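Long-range contacts in methylaspartate ammonia-lyase (Citrobacter amalonaticus, PDB 1KKO), which catalyses the reversible anti elimination of ammonia from L-threo-3-methylaspartate, giving mesaconate, with magnesium as cofactor: residues A63-D68 against L138-A143; W309-Q314 against T332-G337. All coordinates share one frame; numbering follows the deposited sequence.

In the fold
Contact 1 lies in the N-terminal domain, where strand 64-69 runs along helix 128-146, away from the catalytic residues. Contact 2 belongs to the TIM barrel and joins the loops that follow two adjacent barrel strands, 303-306 and 327-330. The side chain of Asp334 comes to about 4 Å from that of the proton acceptor Lys331, and the side chain of Asn311 to about 6 Å from that of the magnesium ligand Asp307. The contact centres are 21 Å apart, with about 7 Å between nearest atoms. Asp68 of contact 1 bonds Thr364, and further along the chain Gly78 and Arg80 bind Asn311 and Asp334, so the N-terminal part reaches the barrel loops beside the active site.

Contact 1 (A63-D68 against L138-A143); sequences AVAVGD and LLDATA
Asp140 reaches from helix 138-143 to the edge of strand 64-68 and takes up the backbone N-H of Val66, while one position further on Ala141 packs against Ala65. The strand is the outer one, within this chain, of the three-stranded antiparallel sheet of the enolase-type N-terminal domain, and helix 128-146 packs against it. The two segments run nearly antiparallel, at 159°, with axes 6.4 Å apart, a closeness consistent with alanine on both sides. The tight part is alanine on alanine: Ala65 CB presses on the helix backbone, 3.4 Å from Ala141 N, and lies 3.7 Å from Ala141 CB. Asp140 CG stands anti to its own backbone N (chi1 -158°), which carries the carboxylate across to the strand. There OD2 accepts from Val66 N at 2.9 Å through its anti lone pair, in a nearly straight bond (163°). The looser side is that of Val64 and Val66, both partly exposed, whose CB atoms point away from the helix. Val66 also touches Ile366 and Arg369 of helix 365-378, and Val64 packs on Leu408 of the second subunit. Ala65 and Gly67 pair with strand 47-59, so Val66 N lies on the other edge; one turn earlier on the helix, Gln136 OE1 accepts from Asp68 N. With OD1 in a salt bridge to Lys150, both oxygens of the buried carboxylate are engaged, which probably stabilises its charged form.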
ATOM      1  N   ALA A  63     -14.978  -1.732  21.080  1.00 14.53           N
ATOM      2  CA  ALA A  63     -14.544  -1.492  19.707  1.00 13.91           C
ATOM      3  C   ALA A  63     -13.388  -0.520  19.716  1.00 13.10           C
ATOM      4  O   ALA A  63     -13.235   0.271  20.635  1.00 13.16           O
ATOM      5  CB  ALA A  63     -15.675  -0.947  18.868  1.00 14.23           C
ATOM      6  N   VAL A  64     -12.565  -0.595  18.682  1.00 12.27           N
ATOM      7  CA  VAL A  64     -11.442   0.301  18.549  1.00 12.03           C
ATOM      8  C   VAL A  64     -11.564   1.054  17.250  1.00 11.83           C
ATOM      9  O   VAL A  64     -11.409   0.487  16.174  1.00 12.43           O
ATOM     10  CB  VAL A  64     -10.099  -0.447  18.574  1.00 12.31           C
ATOM     11  CG1 VAL A  64      -8.953   0.547  18.503  1.00 13.48           C
ATOM     12  CG2 VAL A  64     -10.001  -1.293  19.824  1.00 12.81           C
ATOM     13  N   ALA A  65     -11.835   2.350  17.357  1.00 11.32           N
ATOM     14  CA  ALA A  65     -11.942   3.230  16.191  1.00 11.03           C
ATOM     15  C   ALA A  65     -10.562   3.741  15.823  1.00 10.71           C
ATOM     16  O   ALA A  65      -9.755   4.010  16.702  1.00 11.51           O
ATOM     17  CB  ALA A  65     -12.873   4.376  16.501  1.00 11.47           C
ATOM     18  N   VAL A  66     -10.315   3.894  14.527  1.00 10.22           N
ATOM     19  CA  VAL A  66      -9.005   4.297  14.054  1.00 10.17           C
ATOM     20  C   VAL A  66      -9.026   5.438  13.048  1.00  9.97           C
ATOM     21  O   VAL A  66      -9.978   5.615  12.274  1.00 10.02           O
ATOM     22  CB  VAL A  66      -8.236   3.091  13.429  1.00 10.24           C
ATOM     23  CG1 VAL A  66      -8.092   1.973  14.433  1.00 11.26           C
ATOM     24  CG2 VAL A  66      -8.925   2.566  12.173  1.00 11.68           C
ATOM     25  N   GLY A  67      -7.956   6.213  13.084  1.00  9.83           N
ATOM     26  CA  GLY A  67      -7.744   7.288  12.138  1.00 10.20           C
ATOM     27  C   GLY A  67      -6.271   7.617  12.126  1.00 10.46           C
ATOM     28  O   GLY A  67      -5.566   7.362  13.096  1.00 12.18           O
ATOM     29  N   ASP A  68      -5.787   8.217  11.040  1.00  9.80           N
ATOM     30  CA  ASP A  68      -4.382   8.591  10.945  1.00  9.92           C
ATOM     31  C   ASP A  68      -4.183  10.061  10.639  1.00  9.62           C
ATOM     32  O   ASP A  68      -4.711  10.588   9.659  1.00  9.80           O
ATOM     33  CB  ASP A  68      -3.684   7.794   9.843  1.00 10.55           C
ATOM     34  CG  ASP A  68      -3.265   6.413  10.270  1.00 11.82           C
ATOM     35  OD1 ASP A  68      -3.123   6.168  11.476  1.00 16.38           O
ATOM     36  OD2 ASP A  68      -3.041   5.526   9.437  1.00 10.96           O
ATOM     37  N   LEU A 138     -12.977   9.776  14.892  1.00 10.54           N
ATOM     38  CA  LEU A 138     -14.277  10.118  15.462  1.00 11.05           C
ATOM     39  C   LEU A 138     -15.421   9.624  14.589  1.00 10.77           C
ATOM     40  O   LEU A 138     -16.459   9.217  15.115  1.00 11.32           O
ATOM     41  CB  LEU A 138     -14.383  11.622  15.708  1.00 11.47           C
ATOM     42  CG  LEU A 138     -13.490  12.081  16.858  1.00 12.08           C
ATOM     43  CD1 LEU A 138     -13.250  13.565  16.757  1.00 12.48           C
ATOM     44  CD2 LEU A 138     -14.090  11.704  18.211  1.00 13.42           C
ATOM     45  N   LEU A 139     -15.243   9.646  13.270  1.00 10.89           N
ATOM     46  CA  LEU A 139     -16.236   9.113  12.359  1.00 10.86           C
ATOM     47  C   LEU A 139     -16.321   7.607  12.531  1.00 11.05           C
ATOM     48  O   LEU A 139     -17.398   7.028  12.624  1.00 11.15           O
ATOM     49  CB  LEU A 139     -15.896   9.457  10.914  1.00 11.56           C
ATOM     50  CG  LEU A 139     -16.883   8.905   9.877  1.00 11.89           C
ATOM     51  CD1 LEU A 139     -18.314   9.398  10.086  1.00 13.06           C
ATOM     52  CD2 LEU A 139     -16.421   9.246   8.466  1.00 11.95           C
ATOM     53  N   ASP A 140     -15.155   6.966  12.591  1.00 10.51           N
ATOM     54  CA  ASP A 140     -15.110   5.533  12.797  1.00 10.99           C
ATOM     55  C   ASP A 140     -15.732   5.182  14.154  1.00 10.70           C
ATOM     56  O   ASP A 140     -16.399   4.146  14.269  1.00 11.26           O
ATOM     57  CB  ASP A 140     -13.655   5.049  12.720  1.00 10.46           C
ATOM     58  CG  ASP A 140     -13.522   3.580  12.399  1.00 11.76           C
ATOM     59  OD1 ASP A 140     -14.309   3.048  11.570  1.00 12.00           O
ATOM     60  OD2 ASP A 140     -12.578   2.937  12.910  1.00 11.95           O
ATOM     61  N   ALA A 141     -15.514   6.022  15.169  1.00 11.09           N
ATOM     62  CA  ALA A 141     -16.099   5.785  16.498  1.00 11.63           C
ATOM     63  C   ALA A 141     -17.631   5.821  16.465  1.00 11.88           C
ATOM     64  O   ALA A 141     -18.286   4.940  16.995  1.00 12.49           O
ATOM     65  CB  ALA A 141     -15.572   6.765  17.495  1.00 11.79           C
ATOM     66  N   THR A 142     -18.191   6.828  15.811  1.00 12.07           N
ATOM     67  CA  THR A 142     -19.638   6.931  15.702  1.00 12.80           C
ATOM     68  C   THR A 142     -20.192   5.718  14.979  1.00 12.78           C
ATOM     69  O   THR A 142     -21.216   5.144  15.375  1.00 13.64           O
ATOM     70  CB  THR A 142     -19.996   8.235  14.996  1.00 13.19           C
ATOM     71  OG1 THR A 142     -19.561   9.332  15.805  1.00 13.49           O
ATOM     72  CG2 THR A 142     -21.513   8.397  14.845  1.00 14.17           C
ATOM     73  N   ALA A 143     -19.497   5.283  13.934  1.00 12.76           N
ATOM     74  CA  ALA A 143     -19.883   4.088  13.209  1.00 13.00           C
ATOM     75  C   ALA A 143     -19.887   2.840  14.104  1.00 13.23           C
ATOM     76  O   ALA A 143     -20.892   2.134  14.218  1.00 13.75           O
ATOM     77  CB  ALA A 143     -18.957   3.880  12.025  1.00 12.75           C
TER

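Contact 2 (W309-Q314 against T332-G337); sequences WCNTYQ and TPDLGG
Leu335 nestles against the backbone of 311-313, just where helix 313-321 begins. Leu335 CB lies 3.9 Å from the oxygen of water 2. That water links the segments, accepting from Tyr313 N at 3.0 Å and donating to Leu335 O at 2.8 Å. With CG anti to the carbonyl carbon (chi1 -80°), the chain then turns along the other segment: CG is 3.6 Å from Asn311 O, and the branch CD1 closes to 3.3 Å from that same oxygen. CD2 stays 4.2 Å from Tyr313 N, no nearer than CG. No direct hydrogen bond crosses the contact. Water 1 lies 2.7 Å from Asn311 OD1 and equally far from Asp334 OD2; Asn311 ND2 also bonds Gly78 O, and Asp334 OD2 forms a salt bridge with Arg80. Thr312 OG1 caps a backbone N just past Gln314, while Asp315 OD2 accepts from Thr312 N, consistent with a capping box. The two loops follow barrel strands 303-306 and 327-330, which lead to Asp307 and Lys331 at the active site. Leu335 also touches Ile316 of helix 313-321, and Tyr313 extends from that helix onto Ala344 and Tyr347 of helix 339-351.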
ATOM      1  N   TRP A 309      -3.173  26.527  -4.221  1.00 14.37           N
ATOM      2  CA  TRP A 309      -3.851  27.650  -3.564  1.00 14.07           C
ATOM      3  C   TRP A 309      -5.315  27.369  -3.257  1.00 13.65           C
ATOM      4  O   TRP A 309      -6.012  28.247  -2.746  1.00 14.02           O
ATOM      5  CB  TRP A 309      -3.671  28.961  -4.342  1.00 14.64           C
ATOM      6  CG  TRP A 309      -2.210  29.226  -4.512  1.00 15.58           C
ATOM      7  CD1 TRP A 309      -1.487  29.076  -5.648  1.00 16.04           C
ATOM      8  CD2 TRP A 309      -1.278  29.576  -3.486  1.00 15.90           C
ATOM      9  NE1 TRP A 309      -0.162  29.354  -5.409  1.00 16.40           N
ATOM     10  CE2 TRP A 309      -0.009  29.664  -4.084  1.00 16.82           C
ATOM     11  CE3 TRP A 309      -1.393  29.856  -2.128  1.00 16.06           C
ATOM     12  CZ2 TRP A 309       1.135  29.992  -3.366  1.00 17.59           C
ATOM     13  CZ3 TRP A 309      -0.252  30.197  -1.418  1.00 17.61           C
ATOM     14  CH2 TRP A 309       0.987  30.261  -2.042  1.00 17.77           C
ATOM     15  N   CYS A 310      -5.767  26.142  -3.530  1.00 13.05           N
ATOM     16  CA  CYS A 310      -7.132  25.728  -3.234  1.00 13.23           C
ATOM     17  C   CYS A 310      -7.023  24.637  -2.180  1.00 13.08           C
ATOM     18  O   CYS A 310      -7.053  23.458  -2.495  1.00 13.18           O
ATOM     19  CB  CYS A 310      -7.808  25.230  -4.498  1.00 13.52           C
ATOM     20  SG  CYS A 310      -9.559  24.913  -4.262  1.00 15.56           S
ATOM     21  N   ASN A 311      -6.883  25.050  -0.921  1.00 12.25           N
ATOM     22  CA  ASN A 311      -6.578  24.124   0.172  1.00 12.47           C
ATOM     23  C   ASN A 311      -7.734  23.800   1.097  1.00 12.39           C
ATOM     24  O   ASN A 311      -8.050  22.626   1.316  1.00 12.90           O
ATOM     25  CB  ASN A 311      -5.444  24.693   1.036  1.00 12.81           C
ATOM     26  CG  ASN A 311      -4.192  24.962   0.260  1.00 13.15           C
ATOM     27  OD1 ASN A 311      -3.780  24.170  -0.593  1.00 13.87           O
ATOM     28  ND2 ASN A 311      -3.537  26.078   0.576  1.00 14.62           N
ATOM     29  N   THR A 312      -8.335  24.838   1.673  1.00 12.56           N
ATOM     30  CA  THR A 312      -9.361  24.691   2.686  1.00 12.89           C
ATOM     31  C   THR A 312     -10.753  24.647   2.091  1.00 12.64           C
ATOM     32  O   THR A 312     -10.961  24.932   0.908  1.00 12.88           O
ATOM     33  CB  THR A 312      -9.331  25.887   3.639  1.00 12.92           C
ATOM     34  OG1 THR A 312      -9.716  27.057   2.904  1.00 13.89           O
ATOM     35  CG2 THR A 312      -7.907  26.168   4.170  1.00 13.96           C
ATOM     36  N   TYR A 313     -11.716  24.339   2.949  1.00 12.81           N
ATOM     37  CA  TYR A 313     -13.126  24.379   2.567  1.00 13.07           C
ATOM     38  C   TYR A 313     -13.462  25.748   1.956  1.00 12.92           C
ATOM     39  O   TYR A 313     -14.036  25.822   0.869  1.00 12.26           O
ATOM     40  CB  TYR A 313     -14.041  24.112   3.777  1.00 13.28           C
ATOM     41  CG  TYR A 313     -15.473  24.433   3.435  1.00 13.97           C
ATOM     42  CD1 TYR A 313     -16.243  23.548   2.714  1.00 14.56           C
ATOM     43  CD2 TYR A 313     -16.030  25.654   3.768  1.00 15.04           C
ATOM     44  CE1 TYR A 313     -17.535  23.860   2.349  1.00 14.72           C
ATOM     45  CE2 TYR A 313     -17.328  25.969   3.417  1.00 14.69           C
ATOM     46  CZ  TYR A 313     -18.079  25.064   2.711  1.00 14.45           C
ATOM     47  OH  TYR A 313     -19.383  25.354   2.317  1.00 17.51           O
ATOM     48  N   GLN A 314     -13.085  26.831   2.631  1.00 12.52           N
ATOM     49  CA  GLN A 314     -13.400  28.159   2.100  1.00 12.92           C
ATOM     50  C   GLN A 314     -12.694  28.417   0.768  1.00 12.83           C
ATOM     51  O   GLN A 314     -13.269  29.043  -0.133  1.00 13.25           O
ATOM     52  CB  GLN A 314     -13.078  29.258   3.107  1.00 13.59           C
ATOM     53  CG  GLN A 314     -13.530  30.642   2.618  1.00 14.69           C
ATOM     54  CD  GLN A 314     -15.039  30.758   2.477  1.00 16.02           C
ATOM     55  OE1 GLN A 314     -15.779  30.417   3.398  1.00 18.14           O
ATOM     56  NE2 GLN A 314     -15.501  31.240   1.324  1.00 15.91           N
ATOM     57  N   THR A 332      -7.557  16.121   0.403  1.00 10.18           N
ATOM     58  CA  THR A 332      -8.188  15.846   1.683  1.00 10.20           C
ATOM     59  C   THR A 332      -7.433  16.221   2.960  1.00  9.81           C
ATOM     60  O   THR A 332      -8.033  16.827   3.816  1.00 10.63           O
ATOM     61  CB  THR A 332      -8.731  14.402   1.753  1.00 10.21           C
ATOM     62  OG1 THR A 332      -7.664  13.451   1.641  1.00 10.88           O
ATOM     63  CG2 THR A 332      -9.718  14.104   0.614  1.00 10.56           C
ATOM     64  N   PRO A 333      -6.145  15.915   3.140  1.00  9.74           N
ATOM     65  CA  PRO A 333      -5.530  16.253   4.434  1.00 10.16           C
ATOM     66  C   PRO A 333      -5.518  17.754   4.697  1.00 10.53           C
ATOM     67  O   PRO A 333      -5.540  18.189   5.837  1.00 11.35           O
ATOM     68  CB  PRO A 333      -4.102  15.697   4.307  1.00 10.67           C
ATOM     69  CG  PRO A 333      -4.165  14.705   3.211  1.00  9.87           C
ATOM     70  CD  PRO A 333      -5.173  15.260   2.244  1.00  9.80           C
ATOM     71  N   ASP A 334      -5.477  18.542   3.635  1.00 10.72           N
ATOM     72  CA  ASP A 334      -5.410  19.988   3.779  1.00 10.94           C
ATOM     73  C   ASP A 334      -6.702  20.639   4.264  1.00 11.47           C
ATOM     74  O   ASP A 334      -6.690  21.806   4.636  1.00 11.57           O
ATOM     75  CB  ASP A 334      -5.007  20.621   2.460  1.00 10.24           C
ATOM     76  CG  ASP A 334      -3.574  20.348   2.079  1.00 10.50           C
ATOM     77  OD1 ASP A 334      -2.697  20.260   2.983  1.00 12.04           O
ATOM     78  OD2 ASP A 334      -3.259  20.238   0.878  1.00 11.71           O
ATOM     79  N   LEU A 335      -7.792  19.893   4.261  1.00 11.56           N
ATOM     80  CA  LEU A 335      -9.065  20.433   4.723  1.00 11.49           C
ATOM     81  C   LEU A 335      -9.232  20.271   6.225  1.00 11.62           C
ATOM     82  O   LEU A 335     -10.197  20.759   6.776  1.00 12.15           O
ATOM     83  CB  LEU A 335     -10.243  19.770   4.013  1.00 12.02           C
ATOM     84  CG  LEU A 335     -10.514  20.330   2.619  1.00 12.70           C
ATOM     85  CD1 LEU A 335      -9.626  19.686   1.572  1.00 12.44           C
ATOM     86  CD2 LEU A 335     -11.976  20.192   2.260  1.00 14.31           C
ATOM     87  N   GLY A 336      -8.304  19.602   6.904  1.00 11.19           N
ATOM     88  CA  GLY A 336      -8.458  19.394   8.340  1.00 11.17           C
ATOM     89  C   GLY A 336      -9.494  18.306   8.609  1.00 10.81           C
ATOM     90  O   GLY A 336      -9.351  17.191   8.144  1.00 11.07           O
ATOM     91  N   GLY A 337     -10.528  18.608   9.372  1.00 10.69           N
ATOM     92  CA  GLY A 337     -11.519  17.599   9.673  1.00 10.60           C
ATOM     93  C   GLY A 337     -12.218  17.128   8.411  1.00 10.29           C
ATOM     94  O   GLY A 337     -12.572  17.932   7.534  1.00 10.65           O
TER
HETATM   95  O   HOH W   1      -4.175  21.563  -1.344  1.00 12.87           O
HETATM   96  O   HOH W   2     -10.956  23.211   5.601  1.00 12.87           O